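Local coordinates for transcriptional regulator, MarR family (Listeria monocytogenes str. 4b, PDB 2QWW), which probably acts as a DNA-binding transcriptional repressor of the MarR (multiple antibiotic-resistance repressor) family, at residues A[29-34]-A[39-44]; A[46-51]-A[112-117]; A[50-55]-A[62-67]; A[74-79]-A[97-102]. All coordinates share one frame; numbering follows the deposited sequence.

Interaction 1 (A[29-34]-A[39-44]); sequences YADQNA and LTIQQL
The methyl group of A34 is the point on which this corner between two helices closes. Its CB sits 3.5 Å from L44 CD1, tighter than ordinary carbon contact, and 3.8 Å from I41 CD1, while on the backbone side the carbonyl oxygen of L39 comes within 3.2 Å of the same A34 CB. One backbone bond joins the segments: L39 N donates to A34 O at 3.2 Å, reaching it from above the carbonyl plane rather than along a lone pair. A34 O and L39 O also lie 3.1 Å apart, a close approach of two acceptors and not a hydrogen bond.

Farther out, I41 reaches across to the last turns of helix 8-37. With CG1 anti to the carbonyl carbon (chi1 -75°), its outer branch brings CD1 to 3.7 Å from A30 O. D31 crosses I41 at about a right angle and rests OD1 3.4 Å from I41 CG1, a carboxylate against a methylene.

The start of their helix, which probably helps to position I41 and L44, is capped. T40 is the N-cap: Q43 N gives its hydrogen to T40 OG1 (2.9 Å), and T40 N returns a bond to Q43 OE1, in the carbonyl plane and on a lone pair. Behind the joint, L39 packs on L82 and L84, and N33 ND2 bonds to R113 O. The result is a capping box at the head of helix 41-52, directly after the long helix 8-37, where the chain passes into the winged helix-turn-helix region of a MarR-type regulator.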
loop_
_atom_site.group_PDB
_atom_site.type_symbol
_atom_site.label_atom_id
_atom_site.label_comp_id
_atom_site.label_asym_id
_atom_site.label_seq_id
_atom_site.Cartn_x
_atom_site.Cartn_y
_atom_site.Cartn_z
ATOM N N TYR A 29 -0.920 -5.050 -10.887
ATOM C CA TYR A 29 0.200 -5.813 -11.440
ATOM C C TYR A 29 0.904 -6.629 -10.373
ATOM O O TYR A 29 1.518 -7.644 -10.687
ATOM C CB TYR A 29 1.242 -4.917 -12.123
ATOM C CG TYR A 29 0.809 -4.378 -13.457
ATOM C CD1 TYR A 29 0.681 -5.228 -14.551
ATOM C CD2 TYR A 29 0.538 -3.025 -13.639
ATOM C CE1 TYR A 29 0.279 -4.757 -15.774
ATOM C CE2 TYR A 29 0.136 -2.541 -14.876
ATOM C CZ TYR A 29 0.017 -3.415 -15.940
ATOM O OH TYR A 29 -0.384 -2.974 -17.182
ATOM N N ALA A 30 0.886 -6.129 -9.137
ATOM C CA ALA A 30 1.440 -6.839 -7.980
ATOM C C ALA A 30 0.602 -8.102 -7.724
ATOM O O ALA A 30 1.143 -9.141 -7.380
ATOM C CB ALA A 30 1.442 -5.927 -6.748
ATOM N N ASP A 31 -0.715 -8.005 -7.916
ATOM C CA ASP A 31 -1.623 -9.154 -7.800
ATOM C C ASP A 31 -1.369 -10.185 -8.884
ATOM O O ASP A 31 -1.419 -11.376 -8.607
ATOM C CB ASP A 31 -3.094 -8.743 -7.919
ATOM C CG ASP A 31 -3.570 -7.890 -6.768
ATOM O OD1 ASP A 31 -2.906 -7.857 -5.712
ATOM O OD2 ASP A 31 -4.631 -7.250 -6.930
ATOM N N GLN A 32 -1.160 -9.738 -10.124
ATOM C CA GLN A 32 -0.840 -10.659 -11.213
ATOM C C GLN A 32 0.453 -11.379 -10.925
ATOM O O GLN A 32 0.605 -12.539 -11.256
ATOM C CB GLN A 32 -0.572 -9.950 -12.537
ATOM C CG GLN A 32 -1.704 -9.260 -13.213
ATOM C CD GLN A 32 -1.306 -8.819 -14.624
ATOM O OE1 GLN A 32 -0.782 -9.615 -15.416
ATOM N NE2 GLN A 32 -1.574 -7.558 -14.949
ATOM N N ASN A 33 1.417 -10.646 -10.394
ATOM C CA ASN A 33 2.713 -11.213 -10.117
ATOM C C ASN A 33 2.597 -12.251 -9.004
ATOM O O ASN A 33 3.126 -13.332 -9.115
ATOM C CB ASN A 33 3.674 -10.100 -9.714
ATOM C CG ASN A 33 5.106 -10.548 -9.689
ATOM O OD1 ASN A 33 5.520 -11.373 -10.491
ATOM N ND2 ASN A 33 5.881 -9.987 -8.791
ATOM N N ALA A 34 1.885 -11.910 -7.936
ATOM C CA ALA A 34 1.691 -12.841 -6.822
ATOM C C ALA A 34 1.080 -14.152 -7.338
ATOM O O ALA A 34 1.601 -15.218 -7.051
ATOM C CB ALA A 34 0.827 -12.207 -5.727
ATOM N N LEU A 39 1.438 -17.407 -4.761
ATOM C CA LEU A 39 1.197 -16.902 -3.420
ATOM C C LEU A 39 0.254 -15.743 -3.382
ATOM O O LEU A 39 0.070 -15.057 -4.372
ATOM C CB LEU A 39 2.517 -16.445 -2.836
ATOM C CG LEU A 39 3.650 -17.477 -2.785
ATOM C CD1 LEU A 39 4.938 -16.814 -2.400
ATOM C CD2 LEU A 39 3.317 -18.577 -1.826
ATOM N N THR A 40 -0.334 -15.531 -2.210
ATOM C CA THR A 40 -1.196 -14.410 -1.976
ATOM C C THR A 40 -0.289 -13.245 -1.608
ATOM O O THR A 40 0.883 -13.432 -1.265
ATOM C CB THR A 40 -2.122 -14.655 -0.804
ATOM O OG1 THR A 40 -1.340 -14.774 0.391
ATOM C CG2 THR A 40 -2.947 -15.936 -1.011
ATOM N N ILE A 41 -0.840 -12.049 -1.705
ATOM C CA ILE A 41 -0.147 -10.809 -1.352
ATOM C C ILE A 41 0.302 -10.800 0.108
ATOM O O ILE A 41 1.355 -10.261 0.428
ATOM C CB ILE A 41 -1.072 -9.590 -1.687
ATOM C CG1 ILE A 41 -1.100 -9.366 -3.194
ATOM C CG2 ILE A 41 -0.656 -8.302 -0.971
ATOM C CD1 ILE A 41 0.230 -8.960 -3.823
ATOM N N GLN A 42 -0.493 -11.415 0.975
ATOM C CA GLN A 42 -0.192 -11.524 2.401
ATOM C C GLN A 42 0.965 -12.525 2.609
ATOM O O GLN A 42 1.869 -12.282 3.406
ATOM C CB GLN A 42 -1.429 -11.951 3.204
ATOM C CG GLN A 42 -2.711 -11.164 2.906
ATOM C CD GLN A 42 -3.589 -11.760 1.783
ATOM O OE1 GLN A 42 -3.838 -11.106 0.771
ATOM N NE2 GLN A 42 -4.045 -13.003 1.965
ATOM N N GLN A 43 0.928 -13.646 1.901
ATOM C CA GLN A 43 2.029 -14.618 1.925
ATOM C C GLN A 43 3.349 -14.001 1.486
ATOM O O GLN A 43 4.392 -14.289 2.064
ATOM C CB GLN A 43 1.738 -15.827 1.047
ATOM C CG GLN A 43 0.842 -16.885 1.686
ATOM C CD GLN A 43 0.604 -18.053 0.748
ATOM O OE1 GLN A 43 0.203 -17.854 -0.387
ATOM N NE2 GLN A 43 0.842 -19.265 1.216
ATOM N N LEU A 44 3.314 -13.185 0.442
ATOM C CA LEU A 44 4.507 -12.467 -0.021
ATOM C C LEU A 44 4.943 -11.384 0.940
ATOM O O LEU A 44 6.123 -11.185 1.118
ATOM C CB LEU A 44 4.275 -11.844 -1.385
ATOM C CG LEU A 44 4.224 -12.829 -2.526
ATOM C CD1 LEU A 44 3.680 -12.139 -3.744
ATOM C CD2 LEU A 44 5.612 -13.419 -2.779
#

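Interaction 2 (A[46-51]-A[112-117]); sequences MINVIY and KRSTAN
N48 is the first residue of 46-51 to meet 112-117, but its bond to helix 105-115 is made one residue before that segment, where S111 OG is hydrogen-bonded to N48 OD1. Within the segment, N48 ND2 stands 3.8 Å from S114 OG, too far for a hydrogen bond, and N48 OD1 is 4.3 Å from T115 CG2. S114, with OG anti to its backbone N (chi1 -176°), presents that hydroxyl toward the amide.

One turn later comes Y51. Swung out with CG anti to the backbone N (chi1 -174°), the phenol extends to K112, which crosses it at about a right angle with an extended chain; Y51 OH and K112 CE lie 3.4 Å apart. The Y51 side chain also touches L103 of strand 100-103. Across the joint, the end of helix 105-115 is tied up internally: K112 O accepts both A116 N and T115 OG1, the latter at 2.9 Å, from the same face of its plane.

Between 46-51 and 112-117 themselves the contact is a surface one of van der Waals approaches, while the N48-S111 bond supplies a polar link between the helices. K112 offers Y51 OH a methylene rather than its terminal nitrogen, a carbon that the adjoining charge would probably polarise towards the phenol oxygen.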
loop_
_atom_site.group_PDB
_atom_site.type_symbol
_atom_site.label_atom_id
_atom_site.label_comp_id
_atom_site.label_asym_id
_atom_site.label_seq_id
_atom_site.Cartn_x
_atom_site.Cartn_y
_atom_site.Cartn_z
HETATM N N MSE A 46 4.723 -11.499 4.127
HETATM C CA MSE A 46 5.410 -12.280 5.170
HETATM C C MSE A 46 6.794 -12.701 4.712
HETATM O O MSE A 46 7.772 -12.533 5.441
HETATM C CB MSE A 46 4.568 -13.507 5.516
HETATM C CG MSE A 46 5.154 -14.475 6.569
HETATM SE SE MSE A 46 3.843 -15.791 7.322
HETATM C CE MSE A 46 2.647 -14.585 8.106
ATOM N N ILE A 47 6.864 -13.247 3.500
ATOM C CA ILE A 47 8.123 -13.702 2.908
ATOM C C ILE A 47 9.129 -12.567 2.891
ATOM O O ILE A 47 10.277 -12.758 3.252
ATOM C CB ILE A 47 7.933 -14.196 1.457
ATOM C CG1 ILE A 47 7.101 -15.476 1.412
ATOM C CG2 ILE A 47 9.281 -14.466 0.785
ATOM C CD1 ILE A 47 7.829 -16.731 1.792
ATOM N N ASN A 48 8.666 -11.385 2.499
ATOM C CA ASN A 48 9.504 -10.201 2.400
ATOM C C ASN A 48 10.014 -9.678 3.751
ATOM O O ASN A 48 11.171 -9.263 3.853
ATOM C CB ASN A 48 8.772 -9.123 1.594
ATOM C CG ASN A 48 8.595 -9.521 0.113
ATOM O OD1 ASN A 48 9.460 -10.183 -0.470
ATOM N ND2 ASN A 48 7.475 -9.106 -0.495
ATOM N N VAL A 49 9.170 -9.726 4.771
ATOM C CA VAL A 49 9.579 -9.373 6.121
ATOM C C VAL A 49 10.644 -10.355 6.591
ATOM O O VAL A 49 11.667 -9.955 7.119
ATOM C CB VAL A 49 8.413 -9.431 7.105
ATOM C CG1 VAL A 49 8.902 -9.339 8.542
ATOM C CG2 VAL A 49 7.374 -8.318 6.811
ATOM N N ILE A 50 10.418 -11.644 6.372
ATOM C CA ILE A 50 11.368 -12.670 6.826
ATOM C C ILE A 50 12.712 -12.554 6.099
ATOM O O ILE A 50 13.773 -12.901 6.646
ATOM C CB ILE A 50 10.768 -14.104 6.689
ATOM C CG1 ILE A 50 9.528 -14.260 7.566
ATOM C CG2 ILE A 50 11.759 -15.157 7.108
ATOM C CD1 ILE A 50 8.781 -15.581 7.365
ATOM N N TYR A 51 12.675 -12.083 4.862
ATOM C CA TYR A 51 13.885 -11.925 4.076
ATOM C C TYR A 51 14.784 -10.838 4.665
ATOM O O TYR A 51 15.994 -11.010 4.744
ATOM C CB TYR A 51 13.534 -11.567 2.629
ATOM C CG TYR A 51 14.723 -11.515 1.688
ATOM C CD1 TYR A 51 15.576 -12.607 1.548
ATOM C CD2 TYR A 51 14.968 -10.392 0.908
ATOM C CE1 TYR A 51 16.654 -12.572 0.678
ATOM C CE2 TYR A 51 16.042 -10.344 0.036
ATOM C CZ TYR A 51 16.884 -11.444 -0.078
ATOM O OH TYR A 51 17.947 -11.404 -0.950
ATOM N N LYS A 112 12.591 -12.372 -4.261
ATOM C CA LYS A 112 13.241 -11.615 -5.332
ATOM C C LYS A 112 12.323 -11.369 -6.546
ATOM O O LYS A 112 12.255 -10.254 -7.074
ATOM C CB LYS A 112 14.532 -12.326 -5.763
ATOM C CG LYS A 112 15.646 -12.247 -4.711
ATOM C CD LYS A 112 16.748 -13.247 -4.964
ATOM C CE LYS A 112 17.819 -13.168 -3.884
ATOM N NZ LYS A 112 18.857 -14.233 -4.057
ATOM N N ARG A 113 11.604 -12.401 -6.972
ATOM C CA ARG A 113 10.676 -12.253 -8.088
ATOM C C ARG A 113 9.476 -11.377 -7.703
ATOM O O ARG A 113 8.836 -10.765 -8.570
ATOM C CB ARG A 113 10.236 -13.625 -8.605
ATOM C CG ARG A 113 11.370 -14.437 -9.246
ATOM C CD ARG A 113 10.887 -15.801 -9.715
ATOM N NE ARG A 113 9.736 -15.648 -10.600
ATOM C CZ ARG A 113 8.925 -16.630 -10.992
ATOM N NH1 ARG A 113 9.107 -17.883 -10.586
ATOM N NH2 ARG A 113 7.901 -16.341 -11.796
ATOM N N SER A 114 9.171 -11.298 -6.410
ATOM C CA SER A 114 8.079 -10.440 -5.941
ATOM C C SER A 114 8.465 -8.956 -5.963
ATOM O O SER A 114 7.626 -8.088 -6.231
ATOM C CB SER A 114 7.676 -10.814 -4.516
ATOM O OG SER A 114 6.559 -10.044 -4.104
ATOM N N THR A 115 9.728 -8.657 -5.671
ATOM C CA THR A 115 10.202 -7.260 -5.642
ATOM C C THR A 115 10.477 -6.740 -7.053
ATOM O O THR A 115 10.182 -5.580 -7.342
ATOM C CB THR A 115 11.450 -7.123 -4.759
ATOM O OG1 THR A 115 12.485 -7.998 -5.240
ATOM C CG2 THR A 115 11.106 -7.497 -3.332
ATOM N N ALA A 116 11.045 -7.596 -7.906
ATOM C CA ALA A 116 11.282 -7.296 -9.313
ATOM C C ALA A 116 10.065 -7.772 -10.123
ATOM O O ALA A 116 10.153 -8.710 -10.888
ATOM C CB ALA A 116 12.546 -8.001 -9.787
ATOM N N ASN A 117 8.927 -7.100 -9.967
ATOM C CA ASN A 117 7.684 -7.512 -10.630
ATOM C C ASN A 117 7.727 -7.466 -12.160
ATOM O O ASN A 117 7.557 -6.407 -12.755
ATOM C CB ASN A 117 6.532 -6.668 -10.087
ATOM C CG ASN A 117 5.199 -7.055 -10.676
ATOM O OD1 ASN A 117 5.127 -7.823 -11.630
ATOM N ND2 ASN A 117 4.131 -6.513 -10.118
#

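Interaction 3 (A[50-55]-A[62-67]); sequences IYSTPG and TKRLII
The guanidinium of R64 is the flat group here, and both hydroxyls of the opposing turn stand at its edge. S52 OG lies in its plane, 3.8 Å from R64 NH1 and beyond bonding distance. T53 OG1 sits nearer, tilted 17° from the plane, and takes a hydrogen bond from R64 NH1 at 3.2 Å. A second, weak bond comes from R64 NH2 at 3.4 Å, so that one oxygen bridges the two terminal nitrogens.

The side chains of T53 and R64 approach from opposite directions. R64 leaves its helix extended and then bends at chi3 (-78°), which turns the terminal group toward the end of helix 41-52, where V49 also packs against it. T53 is the first residue to leave helical geometry; its OG1 lies beside its own backbone N and CG2 comes within 4.2 Å of R64 NH2. The two hydroxyls are linked by a weak S52 OG to T53 OG1 bond, but S52 OG belongs chiefly to V49 O.

In general terms, this pairs a charged donor with a neutral acceptor. T53 OG1 brings no countercharge, although the carbonyl end of helix 41-52 may add some favourable electrostatics. On such a partly solvent-facing surface the link is probably modest in strength, yet directional.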
loop_
_atom_site.group_PDB
_atom_site.type_symbol
_atom_site.label_atom_id
_atom_site.label_comp_id
_atom_site.label_asym_id
_atom_site.label_seq_id
_atom_site.Cartn_x
_atom_site.Cartn_y
_atom_site.Cartn_z
ATOM N N ILE A 50 10.418 -11.644 6.372
ATOM C CA ILE A 50 11.368 -12.670 6.826
ATOM C C ILE A 50 12.712 -12.554 6.099
ATOM O O ILE A 50 13.773 -12.901 6.646
ATOM C CB ILE A 50 10.768 -14.104 6.689
ATOM C CG1 ILE A 50 9.528 -14.260 7.566
ATOM C CG2 ILE A 50 11.759 -15.157 7.108
ATOM C CD1 ILE A 50 8.781 -15.581 7.365
ATOM N N TYR A 51 12.675 -12.083 4.862
ATOM C CA TYR A 51 13.885 -11.925 4.076
ATOM C C TYR A 51 14.784 -10.838 4.665
ATOM O O TYR A 51 15.994 -11.010 4.744
ATOM C CB TYR A 51 13.534 -11.567 2.629
ATOM C CG TYR A 51 14.723 -11.515 1.688
ATOM C CD1 TYR A 51 15.576 -12.607 1.548
ATOM C CD2 TYR A 51 14.968 -10.392 0.908
ATOM C CE1 TYR A 51 16.654 -12.572 0.678
ATOM C CE2 TYR A 51 16.042 -10.344 0.036
ATOM C CZ TYR A 51 16.884 -11.444 -0.078
ATOM O OH TYR A 51 17.947 -11.404 -0.950
ATOM N N SER A 52 14.185 -9.731 5.086
ATOM C CA SER A 52 14.956 -8.616 5.627
ATOM C C SER A 52 15.347 -8.798 7.093
ATOM O O SER A 52 16.246 -8.113 7.588
ATOM C CB SER A 52 14.172 -7.317 5.480
ATOM O OG SER A 52 12.997 -7.324 6.277
ATOM N N THR A 53 14.671 -9.710 7.782
ATOM C CA THR A 53 14.918 -9.930 9.185
ATOM C C THR A 53 14.947 -11.419 9.491
ATOM O O THR A 53 14.015 -11.954 10.092
ATOM C CB THR A 53 13.850 -9.229 10.009
ATOM O OG1 THR A 53 13.671 -7.906 9.488
ATOM C CG2 THR A 53 14.256 -9.153 11.498
ATOM N N PRO A 54 16.011 -12.102 9.048
ATOM C CA PRO A 54 16.143 -13.505 9.352
ATOM C C PRO A 54 16.291 -13.717 10.842
ATOM O O PRO A 54 17.040 -13.007 11.501
ATOM C CB PRO A 54 17.419 -13.923 8.617
ATOM C CG PRO A 54 18.133 -12.701 8.333
ATOM C CD PRO A 54 17.120 -11.614 8.211
ATOM N N GLY A 55 15.583 -14.711 11.354
ATOM C CA GLY A 55 15.549 -14.982 12.761
ATOM C C GLY A 55 14.446 -14.203 13.443
ATOM O O GLY A 55 14.380 -14.210 14.658
ATOM N N THR A 62 3.819 -11.074 13.258
ATOM C CA THR A 62 2.406 -10.698 13.261
ATOM C C THR A 62 2.241 -9.205 13.453
ATOM O O THR A 62 1.475 -8.566 12.737
ATOM C CB THR A 62 1.612 -11.297 14.440
ATOM O OG1 THR A 62 1.950 -10.587 15.638
ATOM C CG2 THR A 62 1.850 -12.787 14.622
ATOM N N LYS A 63 2.948 -8.663 14.449
ATOM C CA LYS A 63 2.881 -7.238 14.798
ATOM C C LYS A 63 3.347 -6.353 13.660
ATOM O O LYS A 63 2.818 -5.262 13.468
ATOM C CB LYS A 63 3.698 -6.930 16.070
ATOM N N ARG A 64 4.328 -6.816 12.899
ATOM C CA ARG A 64 4.808 -6.032 11.765
ATOM C C ARG A 64 3.826 -6.093 10.585
ATOM O O ARG A 64 3.653 -5.109 9.859
ATOM C CB ARG A 64 6.194 -6.483 11.318
ATOM C CG ARG A 64 6.852 -5.433 10.455
ATOM C CD ARG A 64 8.181 -5.837 9.916
ATOM N NE ARG A 64 9.307 -5.767 10.842
ATOM C CZ ARG A 64 10.551 -6.085 10.488
ATOM N NH1 ARG A 64 10.818 -6.485 9.254
ATOM N NH2 ARG A 64 11.544 -6.007 11.350
ATOM N N LEU A 65 3.197 -7.248 10.387
ATOM C CA LEU A 65 2.207 -7.418 9.321
ATOM C C LEU A 65 0.844 -6.877 9.759
ATOM O O LEU A 65 -0.046 -6.699 8.936
ATOM C CB LEU A 65 2.076 -8.893 8.959
ATOM C CG LEU A 65 3.334 -9.587 8.409
ATOM C CD1 LEU A 65 3.127 -11.077 8.344
ATOM C CD2 LEU A 65 3.720 -9.038 7.067
ATOM N N ILE A 66 0.687 -6.635 11.057
ATOM C CA ILE A 66 -0.554 -6.117 11.622
ATOM C C ILE A 66 -1.664 -7.102 11.258
ATOM O O ILE A 66 -2.643 -6.751 10.596
ATOM C CB ILE A 66 -0.858 -4.666 11.150
ATOM C CG1 ILE A 66 0.402 -3.797 11.228
ATOM C CG2 ILE A 66 -1.979 -4.038 11.998
ATOM C CD1 ILE A 66 0.182 -2.372 10.806
ATOM N N ILE A 67 -1.468 -8.347 11.687
ATOM C CA ILE A 67 -2.409 -9.432 11.444
ATOM C C ILE A 67 -2.665 -10.141 12.757
ATOM O O ILE A 67 -1.947 -9.935 13.735
ATOM C CB ILE A 67 -1.885 -10.461 10.403
ATOM C CG1 ILE A 67 -0.552 -11.077 10.853
ATOM C CG2 ILE A 67 -1.729 -9.808 9.042
ATOM C CD1 ILE A 67 0.043 -12.074 9.877
#

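Interaction 4 (A[74-79]-A[97-102]); sequences ANVDGL and MDLTLK
V76 and L101 reach toward each other tip to tip, and their torsions explain the fit. V76 holds CG1 anti to its backbone N (chi1 163°), which leaves both methyls of the fork directed at the strand. L101 CD1 enters that fork evenly, 4.0 Å from V76 CG1 and 4.0 Å from V76 CG2, so a single leucine methyl touches both valine branches.

L101 achieves this with CG beside its backbone N and CD1 extended from CA (chi2 168°). L99 solves the same problem differently: CG is anti to its backbone N, and chi2 of 64° folds CD1 back while CD2 becomes the extended branch. That methyl arrives 4.3 Å from V76 CG1, a lighter touch beside the main one. Two residues apart on an extended chain, L99 and L101 thus send their side chains to the same face, where one helical residue receives both.

All three residues are buried, and the contact is wholly apolar. Around it, M46 of helix 41-52 packs on V76, L61 of helix 58-65 meets L101, and V58 and K87 border L99. The backbone of L101 pairs with G55 and I56. Helix 69-81 is in this way seated against strand 100-103 of the wing, with helices 41-52 and 58-65 and the neighbouring strands packing around it.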
loop_
_atom_site.group_PDB
_atom_site.type_symbol
_atom_site.label_atom_id
_atom_site.label_comp_id
_atom_site.label_asym_id
_atom_site.label_seq_id
_atom_site.Cartn_x
_atom_site.Cartn_y
_atom_site.Cartn_z
ATOM N N ALA A 74 -1.181 -19.725 11.061
ATOM C CA ALA A 74 -1.657 -20.570 9.956
ATOM C C ALA A 74 -0.808 -20.313 8.702
ATOM O O ALA A 74 -0.333 -21.245 8.050
ATOM C CB ALA A 74 -3.116 -20.295 9.669
ATOM N N ASN A 75 -0.633 -19.035 8.380
ATOM C CA ASN A 75 0.188 -18.607 7.263
ATOM C C ASN A 75 1.629 -19.083 7.356
ATOM O O ASN A 75 2.218 -19.442 6.346
ATOM C CB ASN A 75 0.202 -17.095 7.155
ATOM C CG ASN A 75 -1.085 -16.531 6.614
ATOM O OD1 ASN A 75 -2.162 -17.096 6.793
ATOM N ND2 ASN A 75 -0.975 -15.394 5.938
ATOM N N VAL A 76 2.198 -19.055 8.562
ATOM C CA VAL A 76 3.558 -19.540 8.799
ATOM C C VAL A 76 3.640 -21.031 8.547
ATOM O O VAL A 76 4.578 -21.479 7.909
ATOM C CB VAL A 76 4.048 -19.241 10.231
ATOM C CG1 VAL A 76 5.264 -20.087 10.605
ATOM C CG2 VAL A 76 4.372 -17.790 10.387
ATOM N N ASP A 77 2.687 -21.813 9.051
ATOM C CA ASP A 77 2.743 -23.255 8.816
ATOM C C ASP A 77 2.608 -23.559 7.313
ATOM O O ASP A 77 3.255 -24.463 6.804
ATOM C CB ASP A 77 1.699 -24.019 9.641
ATOM C CG ASP A 77 2.163 -25.435 9.987
ATOM O OD1 ASP A 77 2.833 -26.087 9.153
ATOM O OD2 ASP A 77 1.872 -25.902 11.113
ATOM N N GLY A 78 1.804 -22.762 6.611
ATOM C CA GLY A 78 1.659 -22.878 5.163
ATOM C C GLY A 78 2.973 -22.635 4.424
ATOM O O GLY A 78 3.342 -23.405 3.545
ATOM N N LEU A 79 3.688 -21.574 4.786
ATOM C CA LEU A 79 4.974 -21.286 4.168
ATOM C C LEU A 79 5.999 -22.326 4.505
ATOM O O LEU A 79 6.915 -22.522 3.732
ATOM C CB LEU A 79 5.506 -19.919 4.554
ATOM C CG LEU A 79 4.693 -18.703 4.135
ATOM C CD1 LEU A 79 5.428 -17.475 4.593
ATOM C CD2 LEU A 79 4.480 -18.678 2.638
HETATM N N MSE A 97 4.323 -18.381 19.098
HETATM C CA MSE A 97 4.682 -16.978 18.915
HETATM C C MSE A 97 6.191 -16.783 19.115
HETATM O O MSE A 97 6.766 -15.823 18.599
HETATM C CB MSE A 97 3.906 -16.073 19.888
HETATM C CG MSE A 97 2.407 -15.878 19.608
HETATM SE SE MSE A 97 1.954 -15.205 17.790
HETATM C CE MSE A 97 1.784 -16.964 16.853
ATOM N N ASP A 98 6.818 -17.694 19.862
ATOM C CA ASP A 98 8.265 -17.651 20.144
ATOM C C ASP A 98 9.107 -18.304 19.045
ATOM O O ASP A 98 10.335 -18.309 19.114
ATOM C CB ASP A 98 8.570 -18.336 21.486
ATOM C CG ASP A 98 7.922 -17.629 22.670
ATOM N N LEU A 99 8.446 -18.869 18.045
ATOM C CA LEU A 99 9.118 -19.505 16.921
ATOM C C LEU A 99 9.864 -18.463 16.072
ATOM O O LEU A 99 9.330 -17.390 15.799
ATOM C CB LEU A 99 8.066 -20.226 16.082
ATOM C CG LEU A 99 8.504 -20.969 14.825
ATOM C CD1 LEU A 99 9.426 -22.123 15.178
ATOM C CD2 LEU A 99 7.267 -21.457 14.100
ATOM N N THR A 100 11.102 -18.770 15.683
ATOM C CA THR A 100 11.907 -17.872 14.853
ATOM C C THR A 100 12.140 -18.496 13.484
ATOM O O THR A 100 12.330 -19.703 13.373
ATOM C CB THR A 100 13.245 -17.544 15.499
ATOM O OG1 THR A 100 13.944 -18.764 15.780
ATOM C CG2 THR A 100 13.038 -16.785 16.780
ATOM N N LEU A 101 12.215 -17.654 12.462
ATOM C CA LEU A 101 12.239 -18.117 11.084
ATOM C C LEU A 101 13.249 -17.452 10.168
ATOM O O LEU A 101 13.552 -16.270 10.328
ATOM C CB LEU A 101 10.861 -17.786 10.473
ATOM C CG LEU A 101 9.589 -18.230 11.209
ATOM C CD1 LEU A 101 8.373 -17.568 10.620
ATOM C CD2 LEU A 101 9.446 -19.744 11.181
ATOM N N LYS A 102 13.724 -18.214 9.179
ATOM C CA LYS A 102 14.505 -17.657 8.068
ATOM C C LYS A 102 13.933 -18.266 6.785
ATOM O O LYS A 102 13.280 -19.305 6.833
ATOM C CB LYS A 102 16.012 -17.920 8.187
ATOM C CG LYS A 102 16.501 -19.320 7.901
ATOM C CD LYS A 102 18.016 -19.346 7.991
ATOM C CE LYS A 102 18.624 -20.732 7.772
ATOM N NZ LYS A 102 18.768 -21.114 6.334
#

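In the fold
Chemistry follows depth in this chain. Interaction 4 is buried and purely apolar; interaction 1 is partly buried and mixes methyl packing with backbone and capping bonds; interactions 2 and 3 lie at the surface and rely on polar side chains, with true bonding between segments in interaction 3 alone of that pair. Helix 41-52 is common to interactions 1, 2 and 3, meeting in turn helix 8-37, helix 105-115 and helix 58-65. Interaction 2 also touches interaction 1, through Y29 and N117, and its M46 packs against N75, V76 and L79 of interaction 4. Interactions 3 and 4 adjoin through a backbone hydrogen bond between G55 N and L101 O.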